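Local atomic coordinates of alpha-1,2-mannosidase (Bacteroides thetaiotaomicron, PDB entry 2WW2), a protein that hydrolyses alpha-mannosides with inversion of configuration, as a calcium-dependent member of glycoside hydrolase family 92. Residues V8-P13 against T286-L291; R293-P298 against P340-L345; F297-Y302 against Y326-F331. All blocks are in the same frame, centred on the assembly; numbering follows the deposited sequence.

Interaction 1 of 3, residues V8-P13 against T286-L291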
loop_
_atom_site.group_PDB
_atom_site.type_symbol
_atom_site.label_atom_id
_atom_site.label_comp_id
_atom_site.label_asym_id
_atom_site.label_seq_id
_atom_site.Cartn_x
_atom_site.Cartn_y
_atom_site.Cartn_z
ATOM N N VAL A 8 -41.597 -4.187 0.856
ATOM C CA VAL A 8 -41.154 -2.845 1.309
ATOM C C VAL A 8 -40.635 -2.905 2.748
ATOM O O VAL A 8 -39.828 -2.075 3.145
ATOM C CB VAL A 8 -42.266 -1.762 1.155
ATOM C CG1 VAL A 8 -43.330 -1.951 2.238
ATOM C CG2 VAL A 8 -41.678 -0.352 1.229
ATOM N N ASP A 9 -41.074 -3.903 3.520
ATOM C CA ASP A 9 -40.596 -4.085 4.906
ATOM C C ASP A 9 -39.099 -4.419 4.964
ATOM O O ASP A 9 -38.456 -4.252 6.005
ATOM C CB ASP A 9 -41.387 -5.189 5.640
ATOM C CG ASP A 9 -42.850 -4.828 5.837
ATOM O OD1 ASP A 9 -43.131 -3.630 6.018
ATOM O OD2 ASP A 9 -43.715 -5.735 5.823
ATOM N N TYR A 10 -38.547 -4.897 3.858
ATOM C CA TYR A 10 -37.120 -5.199 3.804
ATOM C C TYR A 10 -36.261 -3.954 3.517
ATOM O O TYR A 10 -35.036 -3.986 3.665
ATOM C CB TYR A 10 -36.850 -6.268 2.746
ATOM C CG TYR A 10 -37.384 -7.625 3.141
ATOM C CD1 TYR A 10 -36.859 -8.304 4.257
ATOM C CD2 TYR A 10 -38.388 -8.231 2.413
ATOM C CE1 TYR A 10 -37.336 -9.565 4.630
ATOM C CE2 TYR A 10 -38.892 -9.503 2.795
ATOM C CZ TYR A 10 -38.346 -10.144 3.900
ATOM O OH TYR A 10 -38.812 -11.376 4.285
ATOM N N VAL A 11 -36.895 -2.853 3.121
ATOM C CA VAL A 11 -36.132 -1.698 2.641
ATOM C C VAL A 11 -35.558 -0.873 3.791
ATOM O O VAL A 11 -36.302 -0.444 4.669
ATOM C CB VAL A 11 -36.977 -0.773 1.737
ATOM C CG1 VAL A 11 -36.194 0.511 1.362
ATOM C CG2 VAL A 11 -37.411 -1.527 0.480
ATOM N N ASN A 12 -34.248 -0.616 3.749
ATOM C CA ASN A 12 -33.615 0.306 4.688
ATOM C C ASN A 12 -33.086 1.501 3.920
ATOM O O ASN A 12 -32.053 1.389 3.265
ATOM C CB ASN A 12 -32.447 -0.374 5.413
ATOM C CG ASN A 12 -31.737 0.576 6.368
ATOM O OD1 ASN A 12 -32.261 1.653 6.686
ATOM N ND2 ASN A 12 -30.571 0.187 6.834
ATOM N N PRO A 13 -33.794 2.645 3.981
ATOM C CA PRO A 13 -33.377 3.849 3.246
ATOM C C PRO A 13 -32.072 4.414 3.802
ATOM O O PRO A 13 -31.456 5.273 3.180
ATOM C CB PRO A 13 -34.519 4.834 3.494
ATOM C CG PRO A 13 -35.720 3.968 3.874
ATOM C CD PRO A 13 -35.063 2.849 4.691
ATOM N N THR A 286 -30.883 -6.468 1.756
ATOM C CA THR A 286 -29.897 -5.855 0.855
ATOM C C THR A 286 -30.516 -5.693 -0.518
ATOM O O THR A 286 -30.482 -4.617 -1.104
ATOM C CB THR A 286 -28.613 -6.700 0.787
ATOM O OG1 THR A 286 -28.111 -6.889 2.118
ATOM C CG2 THR A 286 -27.532 -5.973 -0.043
ATOM N N PHE A 287 -31.114 -6.773 -1.013
ATOM C CA PHE A 287 -31.730 -6.788 -2.340
ATOM C C PHE A 287 -32.829 -5.727 -2.504
ATOM O O PHE A 287 -32.820 -4.955 -3.464
ATOM C CB PHE A 287 -32.314 -8.183 -2.614
ATOM C CG PHE A 287 -32.916 -8.337 -3.988
ATOM C CD1 PHE A 287 -32.094 -8.482 -5.115
ATOM C CD2 PHE A 287 -34.294 -8.342 -4.161
ATOM C CE1 PHE A 287 -32.648 -8.627 -6.378
ATOM C CE2 PHE A 287 -34.858 -8.489 -5.419
ATOM C CZ PHE A 287 -34.036 -8.629 -6.535
ATOM N N TYR A 288 -33.797 -5.704 -1.587
ATOM C CA TYR A 288 -34.904 -4.765 -1.739
ATOM C C TYR A 288 -34.509 -3.330 -1.443
ATOM O O TYR A 288 -35.064 -2.417 -2.021
ATOM C CB TYR A 288 -36.141 -5.232 -0.936
ATOM C CG TYR A 288 -36.773 -6.396 -1.673
ATOM C CD1 TYR A 288 -37.377 -6.188 -2.916
ATOM C CD2 TYR A 288 -36.701 -7.699 -1.175
ATOM C CE1 TYR A 288 -37.929 -7.240 -3.641
ATOM C CE2 TYR A 288 -37.241 -8.762 -1.898
ATOM C CZ TYR A 288 -37.856 -8.515 -3.132
ATOM O OH TYR A 288 -38.400 -9.552 -3.872
ATOM N N SER A 289 -33.548 -3.130 -0.552
ATOM C CA SER A 289 -32.992 -1.779 -0.359
ATOM C C SER A 289 -32.326 -1.267 -1.630
ATOM O O SER A 289 -32.558 -0.127 -2.035
ATOM C CB SER A 289 -32.002 -1.770 0.800
ATOM O OG SER A 289 -32.648 -2.118 2.031
ATOM N N CYS A 290 -31.505 -2.105 -2.265
ATOM C CA CYS A 290 -30.890 -1.713 -3.544
ATOM C C CYS A 290 -31.951 -1.455 -4.599
ATOM O O CYS A 290 -31.816 -0.523 -5.401
ATOM C CB CYS A 290 -29.900 -2.790 -4.038
ATOM S SG CYS A 290 -28.405 -2.902 -3.042
ATOM N N LEU A 291 -33.010 -2.272 -4.616
ATOM C CA LEU A 291 -34.051 -2.082 -5.621
ATOM C C LEU A 291 -34.784 -0.756 -5.357
ATOM O O LEU A 291 -35.041 0.023 -6.282
ATOM C CB LEU A 291 -35.036 -3.276 -5.657
ATOM C CG LEU A 291 -36.161 -3.264 -6.715
ATOM C CD1 LEU A 291 -35.596 -3.065 -8.162
ATOM C CD2 LEU A 291 -37.029 -4.513 -6.629
#
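Tyr10, Val11 and Asn12 lie against Tyr288 and Ser289 on one flank of helix 281-294. The first three belong to a loop near the start of the chain. The contact thus joins this N-terminal loop to a helix in the range of the family 92 catalytic domain.

One hydrogen bond joins the two segments: the backbone N of Asn12 donates to Ser289 OG at 2.8 Å, nearly straight at 169°. The hydroxyl stands anti to its own carbonyl carbon (chi1 -62°). It also bonds to Arg285 O, one helical turn back, so OG donates to its own helix and accepts from the loop. An alanine here would probably leave the N-H of Asn12 without this acceptor and weaken the hold of the loop on the helix.

The remaining contact is apolar. The side chains of Tyr10 and Tyr288 run side by side and point the same way. Tyr10 CB touches Tyr288 CB at 3.9 Å, and Tyr10 CD2 meets Tyr288 CD2 at 4.0 Å. The hydroxyl of Tyr288 reaches past this contact to Val274 O and Ala276 N, on strand 274-277. Val11 places CG2 3.5 Å from Tyr288 O, with Leu271 of helix 256-271 also against its side chain.

The side chain of Asn12 lends the helix little more than its CB. With CG anti to the backbone N, its amide is carried off the helix. There ND2 bonds to Ser617 O, while OD1 turns back to Leu14 N and closes an Asx turn.

Interaction 2 of 3, residues R293-P298 against P340-L345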
loop_
_atom_site.group_PDB
_atom_site.type_symbol
_atom_site.label_atom_id
_atom_site.label_comp_id
_atom_site.label_asym_id
_atom_site.label_seq_id
_atom_site.Cartn_x
_atom_site.Cartn_y
_atom_site.Cartn_z
ATOM N N ARG A 293 -33.597 1.896 -4.010
ATOM C CA ARG A 293 -32.694 2.971 -4.403
ATOM C C ARG A 293 -32.740 3.122 -5.916
ATOM O O ARG A 293 -32.674 4.225 -6.455
ATOM C CB ARG A 293 -31.261 2.679 -3.904
ATOM C CG ARG A 293 -30.296 3.858 -3.977
ATOM C CD ARG A 293 -28.893 3.529 -3.414
ATOM N NE ARG A 293 -27.972 4.659 -3.564
ATOM C CZ ARG A 293 -27.322 5.246 -2.558
ATOM N NH1 ARG A 293 -26.508 6.265 -2.801
ATOM N NH2 ARG A 293 -27.467 4.806 -1.307
ATOM N N THR A 294 -32.890 2.002 -6.613
ATOM C CA THR A 294 -32.871 2.025 -8.064
ATOM C C THR A 294 -34.149 2.626 -8.675
ATOM O O THR A 294 -34.122 3.153 -9.794
ATOM C CB THR A 294 -32.666 0.596 -8.613
ATOM O OG1 THR A 294 -31.427 0.064 -8.110
ATOM C CG2 THR A 294 -32.661 0.606 -10.114
ATOM N N LEU A 295 -35.268 2.562 -7.959
ATOM C CA LEU A 295 -36.531 3.089 -8.488
ATOM C C LEU A 295 -36.808 4.579 -8.175
ATOM O O LEU A 295 -37.908 5.071 -8.425
ATOM C CB LEU A 295 -37.713 2.267 -7.963
ATOM C CG LEU A 295 -37.665 0.749 -8.207
ATOM C CD1 LEU A 295 -39.022 0.149 -7.869
ATOM C CD2 LEU A 295 -37.268 0.424 -9.661
ATOM N N LEU A 296 -35.839 5.262 -7.589
ATOM C CA LEU A 296 -36.003 6.679 -7.253
ATOM C C LEU A 296 -35.745 7.627 -8.427
ATOM O O LEU A 296 -36.513 8.574 -8.636
ATOM C CB LEU A 296 -35.100 7.055 -6.077
ATOM C CG LEU A 296 -35.450 6.405 -4.728
ATOM C CD1 LEU A 296 -34.364 6.733 -3.687
ATOM C CD2 LEU A 296 -36.850 6.806 -4.234
ATOM N N PHE A 297 -34.666 7.394 -9.179
ATOM C CA PHE A 297 -34.228 8.331 -10.244
ATOM C C PHE A 297 -34.195 7.609 -11.590
ATOM O O PHE A 297 -34.061 6.391 -11.629
ATOM C CB PHE A 297 -32.800 8.844 -9.972
ATOM C CG PHE A 297 -32.631 9.560 -8.654
ATOM C CD1 PHE A 297 -32.750 10.948 -8.590
ATOM C CD2 PHE A 297 -32.312 8.859 -7.502
ATOM C CE1 PHE A 297 -32.567 11.632 -7.391
ATOM C CE2 PHE A 297 -32.132 9.528 -6.276
ATOM C CZ PHE A 297 -32.263 10.915 -6.222
ATOM N N PRO A 298 -34.334 8.346 -12.704
ATOM C CA PRO A 298 -34.619 9.780 -12.708
ATOM C C PRO A 298 -36.045 10.034 -12.241
ATOM O O PRO A 298 -36.919 9.156 -12.358
ATOM C CB PRO A 298 -34.460 10.162 -14.189
ATOM C CG PRO A 298 -34.902 8.895 -14.933
ATOM C CD PRO A 298 -34.289 7.776 -14.067
ATOM N N PRO A 340 -31.143 -0.213 -17.983
ATOM C CA PRO A 340 -31.442 -1.572 -18.445
ATOM C C PRO A 340 -32.409 -2.309 -17.530
ATOM O O PRO A 340 -33.259 -3.056 -18.018
ATOM C CB PRO A 340 -30.079 -2.246 -18.452
ATOM C CG PRO A 340 -29.124 -1.068 -18.850
ATOM C CD PRO A 340 -29.705 0.113 -18.077
ATOM N N LEU A 341 -32.293 -2.124 -16.212
ATOM C CA LEU A 341 -33.284 -2.737 -15.329
ATOM C C LEU A 341 -34.687 -2.218 -15.678
ATOM O O LEU A 341 -35.649 -2.995 -15.712
ATOM C CB LEU A 341 -32.962 -2.485 -13.838
ATOM C CG LEU A 341 -33.832 -3.289 -12.855
ATOM C CD1 LEU A 341 -33.514 -4.778 -12.926
ATOM C CD2 LEU A 341 -33.716 -2.798 -11.370
ATOM N N PHE A 342 -34.824 -0.912 -15.922
ATOM C CA PHE A 342 -36.128 -0.381 -16.322
ATOM C C PHE A 342 -36.623 -1.045 -17.614
ATOM O O PHE A 342 -37.783 -1.443 -17.705
ATOM C CB PHE A 342 -36.128 1.166 -16.500
ATOM C CG PHE A 342 -35.718 1.941 -15.266
ATOM C CD1 PHE A 342 -35.914 1.418 -13.978
ATOM C CD2 PHE A 342 -35.146 3.208 -15.391
ATOM C CE1 PHE A 342 -35.528 2.155 -12.838
ATOM C CE2 PHE A 342 -34.748 3.936 -14.261
ATOM C CZ PHE A 342 -34.939 3.404 -12.980
ATOM N N THR A 343 -35.760 -1.181 -18.614
ATOM C CA THR A 343 -36.232 -1.743 -19.887
ATOM C C THR A 343 -36.794 -3.137 -19.690
ATOM O O THR A 343 -37.619 -3.581 -20.482
ATOM C CB THR A 343 -35.113 -1.827 -20.980
ATOM O OG1 THR A 343 -34.090 -2.724 -20.542
ATOM C CG2 THR A 343 -34.507 -0.438 -21.261
ATOM N N LEU A 344 -36.341 -3.836 -18.648
ATOM C CA LEU A 344 -36.761 -5.220 -18.425
ATOM C C LEU A 344 -38.010 -5.287 -17.544
ATOM O O LEU A 344 -39.031 -5.861 -17.928
ATOM C CB LEU A 344 -35.623 -6.020 -17.760
ATOM C CG LEU A 344 -35.898 -7.499 -17.432
ATOM C CD1 LEU A 344 -36.356 -8.249 -18.685
ATOM C CD2 LEU A 344 -34.654 -8.166 -16.803
ATOM N N LEU A 345 -37.905 -4.701 -16.353
ATOM C CA LEU A 345 -38.947 -4.839 -15.339
ATOM C C LEU A 345 -39.940 -3.663 -15.260
ATOM O O LEU A 345 -41.053 -3.829 -14.753
ATOM C CB LEU A 345 -38.308 -5.049 -13.977
ATOM C CG LEU A 345 -37.726 -6.441 -13.699
ATOM C CD1 LEU A 345 -36.959 -6.386 -12.406
ATOM C CD2 LEU A 345 -38.828 -7.485 -13.583
#
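The C-terminal end of helix 281-294, with the turn that follows it, packs on the short helix 338-345 inside the catalytic domain. Phe342 of the short helix is the central side chain. Its ring is pushed edge-first into the helix end and the turn after it, between Thr294, Leu295, Phe297 and Pro298.

The leading atom is Phe342 CZ. It sits 3.3 Å from Thr294 O and 3.4 Å from Phe297 O, so two backbone carbonyls meet the tip of the ring. Both oxygens lie at the ring edge, near its plane. The C-H edge of an aromatic ring is slightly positive, and these close carbonyls would probably be drawn to it. The two sides of the tip are lined by carbon. Leu295 CD2 touches Phe342 CE1 at 4.0 Å, and Pro298 CD touches Phe342 CE2 at 3.9 Å. Pro298, preceded by a cis peptide bond, runs antiparallel to the Phe342 side chain as the two pass. Phe342 CG lies anti to its carbonyl carbon (chi1 -58°), which swings the ring from the flank of its helix toward the turn.

A second, smaller contact lies beside the ring. Thr294 CG2 meets Leu341 CD2 at 3.8 Å, the two side chains crossing at about a right angle. The threonine turns its methyl to the leucine, while OG1 bonds to Cys290 O and Ser632 OG.

Outside the pair, Trp36 and His339 each form an edge-to-face pair with Phe342, and Leu341 packs on helix 632-640. A phenylalanine wedged into the end of a neighbouring helix and its turn is consistent with the (alpha/alpha)6 barrel of family 92 catalytic domains.

Interaction 3 of 3, residues F297-Y302 against Y326-F331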
loop_
_atom_site.group_PDB
_atom_site.type_symbol
_atom_site.label_atom_id
_atom_site.label_comp_id
_atom_site.label_asym_id
_atom_site.label_seq_id
_atom_site.Cartn_x
_atom_site.Cartn_y
_atom_site.Cartn_z
ATOM N N PHE A 297 -34.666 7.394 -9.179
ATOM C CA PHE A 297 -34.228 8.331 -10.244
ATOM C C PHE A 297 -34.195 7.609 -11.590
ATOM O O PHE A 297 -34.061 6.391 -11.629
ATOM C CB PHE A 297 -32.800 8.844 -9.972
ATOM C CG PHE A 297 -32.631 9.560 -8.654
ATOM C CD1 PHE A 297 -32.750 10.948 -8.590
ATOM C CD2 PHE A 297 -32.312 8.859 -7.502
ATOM C CE1 PHE A 297 -32.567 11.632 -7.391
ATOM C CE2 PHE A 297 -32.132 9.528 -6.276
ATOM C CZ PHE A 297 -32.263 10.915 -6.222
ATOM N N PRO A 298 -34.334 8.346 -12.704
ATOM C CA PRO A 298 -34.619 9.780 -12.708
ATOM C C PRO A 298 -36.045 10.034 -12.241
ATOM O O PRO A 298 -36.919 9.156 -12.358
ATOM C CB PRO A 298 -34.460 10.162 -14.189
ATOM C CG PRO A 298 -34.902 8.895 -14.933
ATOM C CD PRO A 298 -34.289 7.776 -14.067
ATOM N N ARG A 299 -36.309 11.234 -11.740
ATOM C CA ARG A 299 -37.659 11.558 -11.287
ATOM C C ARG A 299 -38.549 12.009 -12.442
ATOM O O ARG A 299 -38.082 12.638 -13.421
ATOM C CB ARG A 299 -37.640 12.648 -10.206
ATOM C CG ARG A 299 -37.312 14.061 -10.759
ATOM C CD ARG A 299 -37.321 15.106 -9.617
ATOM N NE ARG A 299 -36.213 14.843 -8.696
ATOM C CZ ARG A 299 -36.313 14.144 -7.568
ATOM N NH1 ARG A 299 -37.488 13.658 -7.155
ATOM N NH2 ARG A 299 -35.232 13.949 -6.832
ATOM N N GLU A 300 -39.832 11.667 -12.338
ATOM C CA GLU A 300 -40.862 12.253 -13.204
ATOM C C GLU A 300 -40.837 13.761 -12.948
ATOM O O GLU A 300 -40.732 14.190 -11.804
ATOM C CB GLU A 300 -42.243 11.680 -12.852
ATOM C CG GLU A 300 -42.312 10.152 -13.014
ATOM C CD GLU A 300 -43.499 9.498 -12.312
ATOM O OE1 GLU A 300 -44.289 10.203 -11.637
ATOM O OE2 GLU A 300 -43.615 8.258 -12.419
ATOM N N PHE A 301 -40.904 14.558 -14.013
ATOM C CA PHE A 301 -40.914 16.011 -13.877
ATOM C C PHE A 301 -42.186 16.597 -14.516
ATOM O O PHE A 301 -42.277 17.803 -14.804
ATOM C CB PHE A 301 -39.655 16.587 -14.530
ATOM C CG PHE A 301 -39.224 17.904 -13.952
ATOM C CD1 PHE A 301 -38.689 17.968 -12.673
ATOM C CD2 PHE A 301 -39.331 19.077 -14.696
ATOM C CE1 PHE A 301 -38.282 19.201 -12.132
ATOM C CE2 PHE A 301 -38.906 20.298 -14.166
ATOM C CZ PHE A 301 -38.391 20.349 -12.867
ATOM N N TYR A 302 -43.167 15.728 -14.741
ATOM C CA TYR A 302 -44.443 16.140 -15.299
ATOM C C TYR A 302 -45.535 16.079 -14.235
ATOM O O TYR A 302 -45.358 15.483 -13.138
ATOM C CB TYR A 302 -44.828 15.275 -16.509
ATOM C CG TYR A 302 -44.855 13.779 -16.244
ATOM C CD1 TYR A 302 -46.029 13.135 -15.854
ATOM C CD2 TYR A 302 -43.706 13.017 -16.387
ATOM C CE1 TYR A 302 -46.051 11.768 -15.608
ATOM C CE2 TYR A 302 -43.716 11.647 -16.145
ATOM C CZ TYR A 302 -44.886 11.036 -15.765
ATOM O OH TYR A 302 -44.881 9.686 -15.541
ATOM N N TYR A 326 -38.412 13.963 -17.625
ATOM C CA TYR A 326 -37.755 13.404 -16.426
ATOM C C TYR A 326 -36.503 14.204 -16.185
ATOM O O TYR A 326 -35.986 14.846 -17.100
ATOM C CB TYR A 326 -37.309 11.941 -16.653
ATOM C CG TYR A 326 -38.423 10.941 -16.520
ATOM C CD1 TYR A 326 -38.498 10.102 -15.398
ATOM C CD2 TYR A 326 -39.423 10.848 -17.494
ATOM C CE1 TYR A 326 -39.546 9.191 -15.268
ATOM C CE2 TYR A 326 -40.470 9.938 -17.370
ATOM C CZ TYR A 326 -40.514 9.103 -16.260
ATOM O OH TYR A 326 -41.563 8.211 -16.140
ATOM N N THR A 327 -35.944 14.091 -14.991
ATOM C CA THR A 327 -34.658 14.716 -14.762
ATOM C C THR A 327 -33.952 14.110 -13.555
ATOM O O THR A 327 -34.406 13.102 -13.020
ATOM C CB THR A 327 -34.804 16.236 -14.580
ATOM O OG1 THR A 327 -33.493 16.807 -14.570
ATOM C CG2 THR A 327 -35.517 16.555 -13.247
ATOM N N ASP A 328 -32.840 14.730 -13.155
ATOM C CA ASP A 328 -32.007 14.257 -12.060
ATOM C C ASP A 328 -31.375 12.912 -12.343
ATOM O O ASP A 328 -31.719 11.894 -11.737
ATOM C CB ASP A 328 -32.790 14.273 -10.755
ATOM C CG ASP A 328 -33.057 15.692 -10.301
ATOM O OD1 ASP A 328 -32.100 16.501 -10.369
ATOM O OD2 ASP A 328 -34.206 15.997 -9.928
ATOM N N ASN A 329 -30.444 12.914 -13.293
ATOM C CA ASN A 329 -29.800 11.684 -13.692
ATOM C C ASN A 329 -28.485 12.013 -14.343
ATOM O O ASN A 329 -28.441 12.933 -15.143
ATOM C CB ASN A 329 -30.665 10.975 -14.755
ATOM C CG ASN A 329 -30.823 9.534 -14.453
ATOM O OD1 ASN A 329 -30.697 8.671 -15.327
ATOM N ND2 ASN A 329 -31.107 9.244 -13.177
ATOM N N GLY A 330 -27.440 11.258 -14.000
ATOM C CA GLY A 330 -26.207 11.232 -14.784
ATOM C C GLY A 330 -26.137 9.943 -15.594
ATOM O O GLY A 330 -25.814 8.874 -15.064
ATOM N N PHE A 331 -26.429 10.044 -16.880
ATOM C CA PHE A 331 -26.458 8.866 -17.725
ATOM C C PHE A 331 -25.120 8.126 -17.728
ATOM O O PHE A 331 -25.101 6.923 -17.913
ATOM C CB PHE A 331 -26.857 9.220 -19.152
ATOM C CG PHE A 331 -28.271 9.733 -19.292
ATOM C CD1 PHE A 331 -29.264 9.375 -18.377
ATOM C CD2 PHE A 331 -28.618 10.535 -20.381
ATOM C CE1 PHE A 331 -30.559 9.842 -18.521
ATOM C CE2 PHE A 331 -29.948 11.003 -20.545
ATOM C CZ PHE A 331 -30.902 10.660 -19.615
HETATM O O HOH W 1 -31.332 6.609 -12.271
HETATM O O HOH W 2 -41.995 6.931 -13.925
#
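Arg299 and Thr327 exchange two backbone hydrogen bonds. Arg299 N donates to Thr327 O at 3.0 Å, bent to 137°, and Thr327 N donates to Arg299 O, also at 3.0 Å. The hydroxyl of Thr327 bonds to Pro373 O.

The side chain of Arg299 folds back at chi3 (67°) to bring NE within 2.6 Å of Asp328 OD2 in a salt bridge. OD2 lies in the guanidinium plane, while NE meets it on the anti side, somewhat out of the carboxylate plane. Tyr77 OH is a second partner of OD2, and Ser372 OG satisfies OD1. The guanidinium also makes a cation-pi contact with Phe40.

The segments belong to neighbouring antiparallel strands, 299-304 and 326-330, with Arg299 and Thr327 as a hydrogen-bonded pair and Glu300 and Tyr326 as a non-hydrogen-bonded one. Beyond them, Asp328 and Asn329 form a G1 beta bulge opposite Ala371.

Asn329 ND2 donates to Asp328 O at 3.1 Å and to a water at 2.8 Å. That water also gives a weak bond to Phe297 O. Asn329 OD1 is met by Thr334 OG1 and His339 NE2. A bound glycerol, probably from the crystallisation liquor, bonds to Asp328 O and Gly330 N. Pro298 O, by contrast, is buried with no polar partner in the model.

Tyr326 carries Glu300 CA over one ring face and takes the edge of Tyr302 in an offset edge-to-face pair, planes 63° apart. Tyr326 OH bonds to Arg352 NE. A second water lies 2.6 Å from Tyr326 OH and donates to Glu300 OE2.

Overall arrangement
All three contacts are buried; none lies at the surface. One side of each comes from a single run of chain, 286-302; the partners are the N-terminal loop, helix 338-345 and strand 326-330. Interaction 1 uses the middle of helix 281-294, interaction 2 its C-terminal end and the turn after it, and interaction 3 the strand that comes next. Interactions 1 and 2 touch through Leu291 CD1 and Leu341 CD2, while 2 and 3 share Phe297 and Pro298. Interactions 1 and 3 do not touch. The chemistry changes along the way. The loop on the helix has one polar link among apolar contacts, the helix end is carbon and carbonyl packing, and the strand pair is rich in hydrogen bonds, charge and water.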